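Local coordinates for SPbeta prophage-derived uncharacterized protein YorR (Bacillus subtilis, PDB 3KB2) that is largely uncharacterized but binds a phosphorylated guanosine diphosphate beside a magnesium ion and may act as a dTMP kinase-like nucleotide kinase, at residues Y100-L112 with G122-E134. Residues are numbered along the deposited sequence; the frame is centred on the assembly and turned at random.
Sequences YLHADPSVIKKRL and GKDIDSILELYRE
The ring of Tyr100 meets helix 122-134 through its hydroxyl end: OH lies 3.2 Å from Arg133 CG, while CE1 approaches Tyr132 CB at 4.0 Å. On one face of this ring sits ND1 of His102, shifted toward the rim. The Arg133 guanidinium, turned 48° from the Tyr100 ring, donates from NH2 to Glu130 OE2, which lies at its edge almost in plane, and this salt bridge within one helical turn holds the bent arginine chain. CG of Tyr100 stands opposite the backbone N (chi1 171°), which carries the ring from the strand to the helix; the Tyr132 ring runs on past this contact to a hydrogen bond between its hydroxyl and Ser66.

The setting is a P-loop kinase fold, in which strand 96-102 of the parallel sheet runs into helix 105-115 and the chain then returns along helix 122-137, the two helical segments crossing at 124°. Apolar side chains fill the angle between them. Leu129 CD1 presses on the proline ring, only 3.4 Å from Pro105 CG, a tight fit, and the leucine and Ile108 side chains run past each other in opposite directions, CD2 beside CG1. The gamma-methyls of Ile108 and Ile125 meet at 3.9 Å. Nearer the start of helix 122-134, Leu112 CD1 and Ile125 CD1 touch tip to tip at 3.6 Å, the leucine side chain about 8 Å from the bound nucleotide.

Charged groups border this apolar seam. Lys109, extended beyond CG, carries its CE over Gly122 CA, and its NZ reaches Asp126 OD2 in a long salt bridge of 3.8 Å, while Asp126 OD1 rests against Pro105 CB.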
loop_
_atom_site.group_PDB
_atom_site.type_symbol
_atom_site.label_atom_id
_atom_site.label_comp_id
_atom_site.label_asym_id
_atom_site.label_seq_id
_atom_site.Cartn_x
_atom_site.Cartn_y
_atom_site.Cartn_z
ATOM N N TYR A 100 -12.624 -14.600 -10.817
ATOM C CA TYR A 100 -12.304 -14.150 -9.468
ATOM C C TYR A 100 -11.302 -15.138 -8.878
ATOM O O TYR A 100 -11.641 -16.283 -8.587
ATOM C CB TYR A 100 -13.588 -14.094 -8.612
ATOM C CG TYR A 100 -13.379 -13.855 -7.122
ATOM C CD1 TYR A 100 -12.368 -13.006 -6.657
ATOM C CD2 TYR A 100 -14.204 -14.471 -6.171
ATOM C CE1 TYR A 100 -12.179 -12.783 -5.285
ATOM C CE2 TYR A 100 -14.018 -14.246 -4.796
ATOM C CZ TYR A 100 -13.005 -13.405 -4.363
ATOM O OH TYR A 100 -12.802 -13.188 -3.012
ATOM N N LEU A 101 -10.063 -14.701 -8.727
ATOM C CA LEU A 101 -9.054 -15.568 -8.167
ATOM C C LEU A 101 -8.816 -15.165 -6.725
ATOM O O LEU A 101 -8.534 -14.000 -6.439
ATOM C CB LEU A 101 -7.760 -15.461 -8.967
ATOM C CG LEU A 101 -7.850 -15.821 -10.452
ATOM C CD1 LEU A 101 -6.451 -15.823 -11.060
ATOM C CD2 LEU A 101 -8.485 -17.193 -10.618
ATOM N N HIS A 102 -8.930 -16.125 -5.811
ATOM C CA HIS A 102 -8.731 -15.832 -4.393
ATOM C C HIS A 102 -7.900 -16.889 -3.672
ATOM O O HIS A 102 -7.262 -17.739 -4.300
ATOM C CB HIS A 102 -10.094 -15.702 -3.701
ATOM C CG HIS A 102 -10.941 -16.932 -3.815
ATOM N ND1 HIS A 102 -11.622 -17.261 -4.968
ATOM C CD2 HIS A 102 -11.169 -17.941 -2.943
ATOM C CE1 HIS A 102 -12.230 -18.421 -4.801
ATOM N NE2 HIS A 102 -11.972 -18.856 -3.582
ATOM N N ALA A 103 -7.910 -16.817 -2.344
ATOM C CA ALA A 103 -7.198 -17.767 -1.490
ATOM C C ALA A 103 -7.445 -17.368 -0.044
ATOM O O ALA A 103 -7.773 -16.212 0.235
ATOM C CB ALA A 103 -5.707 -17.744 -1.788
ATOM N N ASP A 104 -7.301 -18.318 0.873
ATOM C CA ASP A 104 -7.501 -18.022 2.282
ATOM C C ASP A 104 -6.520 -16.928 2.698
ATOM O O ASP A 104 -5.513 -16.710 2.032
ATOM C CB ASP A 104 -7.281 -19.281 3.142
ATOM C CG ASP A 104 -8.425 -20.289 3.021
ATOM O OD1 ASP A 104 -9.547 -19.886 2.627
ATOM O OD2 ASP A 104 -8.213 -21.485 3.337
ATOM N N PRO A 105 -6.820 -16.208 3.793
ATOM C CA PRO A 105 -5.964 -15.130 4.305
ATOM C C PRO A 105 -4.580 -15.647 4.671
ATOM O O PRO A 105 -3.567 -15.002 4.406
ATOM C CB PRO A 105 -6.729 -14.631 5.529
ATOM C CG PRO A 105 -8.151 -14.856 5.142
ATOM C CD PRO A 105 -8.109 -16.230 4.505
ATOM N N SER A 106 -4.544 -16.819 5.291
ATOM C CA SER A 106 -3.276 -17.419 5.680
ATOM C C SER A 106 -2.369 -17.581 4.462
ATOM O O SER A 106 -1.199 -17.222 4.512
ATOM C CB SER A 106 -3.524 -18.774 6.339
ATOM O OG SER A 106 -2.318 -19.506 6.419
ATOM N N VAL A 107 -2.924 -18.107 3.370
ATOM C CA VAL A 107 -2.179 -18.316 2.133
ATOM C C VAL A 107 -1.674 -17.012 1.539
ATOM O O VAL A 107 -0.539 -16.920 1.064
ATOM C CB VAL A 107 -3.055 -19.004 1.080
ATOM C CG1 VAL A 107 -2.235 -19.337 -0.162
ATOM C CG2 VAL A 107 -3.672 -20.257 1.670
ATOM N N ILE A 108 -2.533 -16.004 1.555
ATOM C CA ILE A 108 -2.180 -14.699 1.028
ATOM C C ILE A 108 -1.052 -14.109 1.856
ATOM O O ILE A 108 -0.055 -13.648 1.321
ATOM C CB ILE A 108 -3.403 -13.745 1.069
ATOM C CG1 ILE A 108 -4.496 -14.281 0.144
ATOM C CG2 ILE A 108 -2.990 -12.320 0.698
ATOM C CD1 ILE A 108 -4.037 -14.484 -1.281
ATOM N N LYS A 109 -1.213 -14.129 3.170
ATOM C CA LYS A 109 -0.194 -13.583 4.039
ATOM C C LYS A 109 1.154 -14.252 3.796
ATOM O O LYS A 109 2.196 -13.589 3.792
ATOM C CB LYS A 109 -0.635 -13.735 5.487
ATOM C CG LYS A 109 -1.865 -12.898 5.790
ATOM C CD LYS A 109 -2.443 -13.222 7.144
ATOM C CE LYS A 109 -3.784 -12.542 7.340
ATOM N NZ LYS A 109 -4.351 -12.883 8.669
ATOM N N LYS A 110 1.133 -15.563 3.576
ATOM C CA LYS A 110 2.357 -16.316 3.306
ATOM C C LYS A 110 3.025 -15.818 2.018
ATOM O O LYS A 110 4.224 -15.585 1.972
ATOM C CB LYS A 110 2.039 -17.811 3.163
ATOM C CG LYS A 110 3.269 -18.696 3.011
ATOM C CD LYS A 110 3.146 -19.648 1.827
ATOM C CE LYS A 110 1.981 -20.614 1.975
ATOM N NZ LYS A 110 2.158 -21.466 3.187
ATOM N N ARG A 111 2.242 -15.653 0.966
ATOM C CA ARG A 111 2.802 -15.204 -0.289
ATOM C C ARG A 111 3.385 -13.809 -0.181
ATOM O O ARG A 111 4.315 -13.477 -0.901
ATOM C CB ARG A 111 1.735 -15.289 -1.379
ATOM C CG ARG A 111 1.296 -16.724 -1.619
ATOM C CD ARG A 111 0.243 -16.847 -2.693
ATOM N NE ARG A 111 -0.111 -18.248 -2.876
ATOM C CZ ARG A 111 -1.208 -18.672 -3.489
ATOM N NH1 ARG A 111 -2.074 -17.798 -3.992
ATOM N NH2 ARG A 111 -1.442 -19.975 -3.577
ATOM N N LEU A 112 2.842 -12.998 0.721
ATOM C CA LEU A 112 3.338 -11.633 0.939
ATOM C C LEU A 112 4.684 -11.681 1.662
ATOM O O LEU A 112 5.605 -10.934 1.333
ATOM C CB LEU A 112 2.325 -10.831 1.764
ATOM C CG LEU A 112 1.042 -10.435 1.014
ATOM C CD1 LEU A 112 0.022 -9.823 1.962
ATOM C CD2 LEU A 112 1.412 -9.452 -0.076
ATOM N N GLY A 122 -2.107 -7.954 8.893
ATOM C CA GLY A 122 -3.141 -8.967 9.018
ATOM C C GLY A 122 -4.557 -8.448 8.857
ATOM O O GLY A 122 -5.297 -8.886 7.974
ATOM N N LYS A 123 -4.937 -7.511 9.718
ATOM C CA LYS A 123 -6.272 -6.941 9.668
ATOM C C LYS A 123 -6.613 -6.287 8.328
ATOM O O LYS A 123 -7.726 -6.455 7.818
ATOM C CB LYS A 123 -6.455 -5.930 10.801
ATOM C CG LYS A 123 -6.919 -6.543 12.108
ATOM C CD LYS A 123 -7.481 -5.472 13.028
ATOM C CE LYS A 123 -8.448 -6.070 14.042
ATOM N NZ LYS A 123 -9.277 -5.029 14.727
ATOM N N ASP A 124 -5.667 -5.543 7.756
ATOM C CA ASP A 124 -5.908 -4.881 6.474
ATOM C C ASP A 124 -6.154 -5.916 5.391
ATOM O O ASP A 124 -7.094 -5.797 4.602
ATOM C CB ASP A 124 -4.719 -4.016 6.054
ATOM C CG ASP A 124 -5.067 -3.081 4.902
ATOM O OD1 ASP A 124 -4.148 -2.547 4.245
ATOM O OD2 ASP A 124 -6.276 -2.866 4.663
ATOM N N ILE A 125 -5.293 -6.927 5.351
ATOM C CA ILE A 125 -5.414 -7.990 4.366
ATOM C C ILE A 125 -6.773 -8.661 4.464
ATOM O O ILE A 125 -7.359 -9.033 3.446
ATOM C CB ILE A 125 -4.317 -9.056 4.555
ATOM C CG1 ILE A 125 -2.938 -8.431 4.326
ATOM C CG2 ILE A 125 -4.557 -10.223 3.616
ATOM C CD1 ILE A 125 -2.789 -7.735 2.988
ATOM N N ASP A 126 -7.278 -8.816 5.684
ATOM C CA ASP A 126 -8.584 -9.445 5.879
ATOM C C ASP A 126 -9.719 -8.619 5.319
ATOM O O ASP A 126 -10.595 -9.147 4.647
ATOM C CB ASP A 126 -8.858 -9.684 7.357
ATOM C CG ASP A 126 -7.965 -10.738 7.938
ATOM O OD1 ASP A 126 -8.008 -11.884 7.444
ATOM O OD2 ASP A 126 -7.222 -10.419 8.886
ATOM N N SER A 127 -9.709 -7.325 5.615
ATOM C CA SER A 127 -10.760 -6.434 5.146
ATOM C C SER A 127 -10.790 -6.358 3.623
ATOM O O SER A 127 -11.852 -6.215 3.014
ATOM C CB SER A 127 -10.563 -5.035 5.722
ATOM O OG SER A 127 -9.413 -4.419 5.185
ATOM N N ILE A 128 -9.621 -6.448 3.004
ATOM C CA ILE A 128 -9.544 -6.391 1.554
ATOM C C ILE A 128 -10.103 -7.668 0.946
ATOM O O ILE A 128 -10.844 -7.622 -0.036
ATOM C CB ILE A 128 -8.096 -6.189 1.089
ATOM C CG1 ILE A 128 -7.644 -4.775 1.435
ATOM C CG2 ILE A 128 -7.986 -6.407 -0.414
ATOM C CD1 ILE A 128 -6.224 -4.494 1.040
ATOM N N LEU A 129 -9.740 -8.806 1.534
ATOM C CA LEU A 129 -10.213 -10.096 1.061
ATOM C C LEU A 129 -11.729 -10.161 1.162
ATOM O O LEU A 129 -12.398 -10.653 0.254
ATOM C CB LEU A 129 -9.598 -11.228 1.887
ATOM C CG LEU A 129 -8.094 -11.469 1.741
ATOM C CD1 LEU A 129 -7.687 -12.679 2.570
ATOM C CD2 LEU A 129 -7.745 -11.699 0.290
ATOM N N GLU A 130 -12.268 -9.660 2.273
ATOM C CA GLU A 130 -13.709 -9.662 2.503
ATOM C C GLU A 130 -14.435 -8.767 1.523
ATOM O O GLU A 130 -15.509 -9.117 1.053
ATOM C CB GLU A 130 -14.028 -9.201 3.924
ATOM C CG GLU A 130 -14.567 -10.294 4.835
ATOM C CD GLU A 130 -15.766 -11.020 4.244
ATOM O OE1 GLU A 130 -16.725 -10.343 3.802
ATOM O OE2 GLU A 130 -15.748 -12.273 4.235
ATOM N N LEU A 131 -13.856 -7.603 1.236
ATOM C CA LEU A 131 -14.451 -6.657 0.290
ATOM C C LEU A 131 -14.593 -7.322 -1.073
ATOM O O LEU A 131 -15.631 -7.199 -1.720
ATOM C CB LEU A 131 -13.576 -5.403 0.167
ATOM C CG LEU A 131 -13.895 -4.238 1.111
ATOM C CD1 LEU A 131 -12.792 -3.188 1.093
ATOM C CD2 LEU A 131 -15.211 -3.630 0.667
ATOM N N TYR A 132 -13.549 -8.034 -1.495
ATOM C CA TYR A 132 -13.560 -8.729 -2.772
ATOM C C TYR A 132 -14.686 -9.754 -2.804
ATOM O O TYR A 132 -15.448 -9.817 -3.766
ATOM C CB TYR A 132 -12.216 -9.421 -3.039
ATOM C CG TYR A 132 -11.247 -8.599 -3.876
ATOM C CD1 TYR A 132 -10.114 -8.003 -3.310
ATOM C CD2 TYR A 132 -11.482 -8.394 -5.229
ATOM C CE1 TYR A 132 -9.243 -7.216 -4.087
ATOM C CE2 TYR A 132 -10.622 -7.616 -6.008
ATOM C CZ TYR A 132 -9.517 -7.033 -5.440
ATOM O OH TYR A 132 -8.701 -6.265 -6.231
ATOM N N ARG A 133 -14.809 -10.565 -1.764
ATOM C CA ARG A 133 -15.881 -11.548 -1.766
ATOM C C ARG A 133 -17.222 -10.867 -1.931
ATOM O O ARG A 133 -18.024 -11.268 -2.768
ATOM C CB ARG A 133 -15.872 -12.375 -0.481
ATOM C CG ARG A 133 -14.707 -13.329 -0.418
ATOM C CD ARG A 133 -15.083 -14.602 0.298
ATOM N NE ARG A 133 -15.454 -14.362 1.688
ATOM C CZ ARG A 133 -15.761 -15.327 2.550
ATOM N NH1 ARG A 133 -15.745 -16.598 2.162
ATOM N NH2 ARG A 133 -16.079 -15.025 3.804
ATOM N N GLU A 134 -17.446 -9.821 -1.145
ATOM C CA GLU A 134 -18.704 -9.082 -1.181
ATOM C C GLU A 134 -18.971 -8.415 -2.527
ATOM O O GLU A 134 -20.083 -8.491 -3.054
ATOM C CB GLU A 134 -18.717 -8.032 -0.067
ATOM C CG GLU A 134 -20.103 -7.532 0.319
ATOM C CD GLU A 134 -20.070 -6.567 1.500
ATOM O OE1 GLU A 134 -21.145 -6.293 2.075
ATOM O OE2 GLU A 134 -18.969 -6.080 1.849
#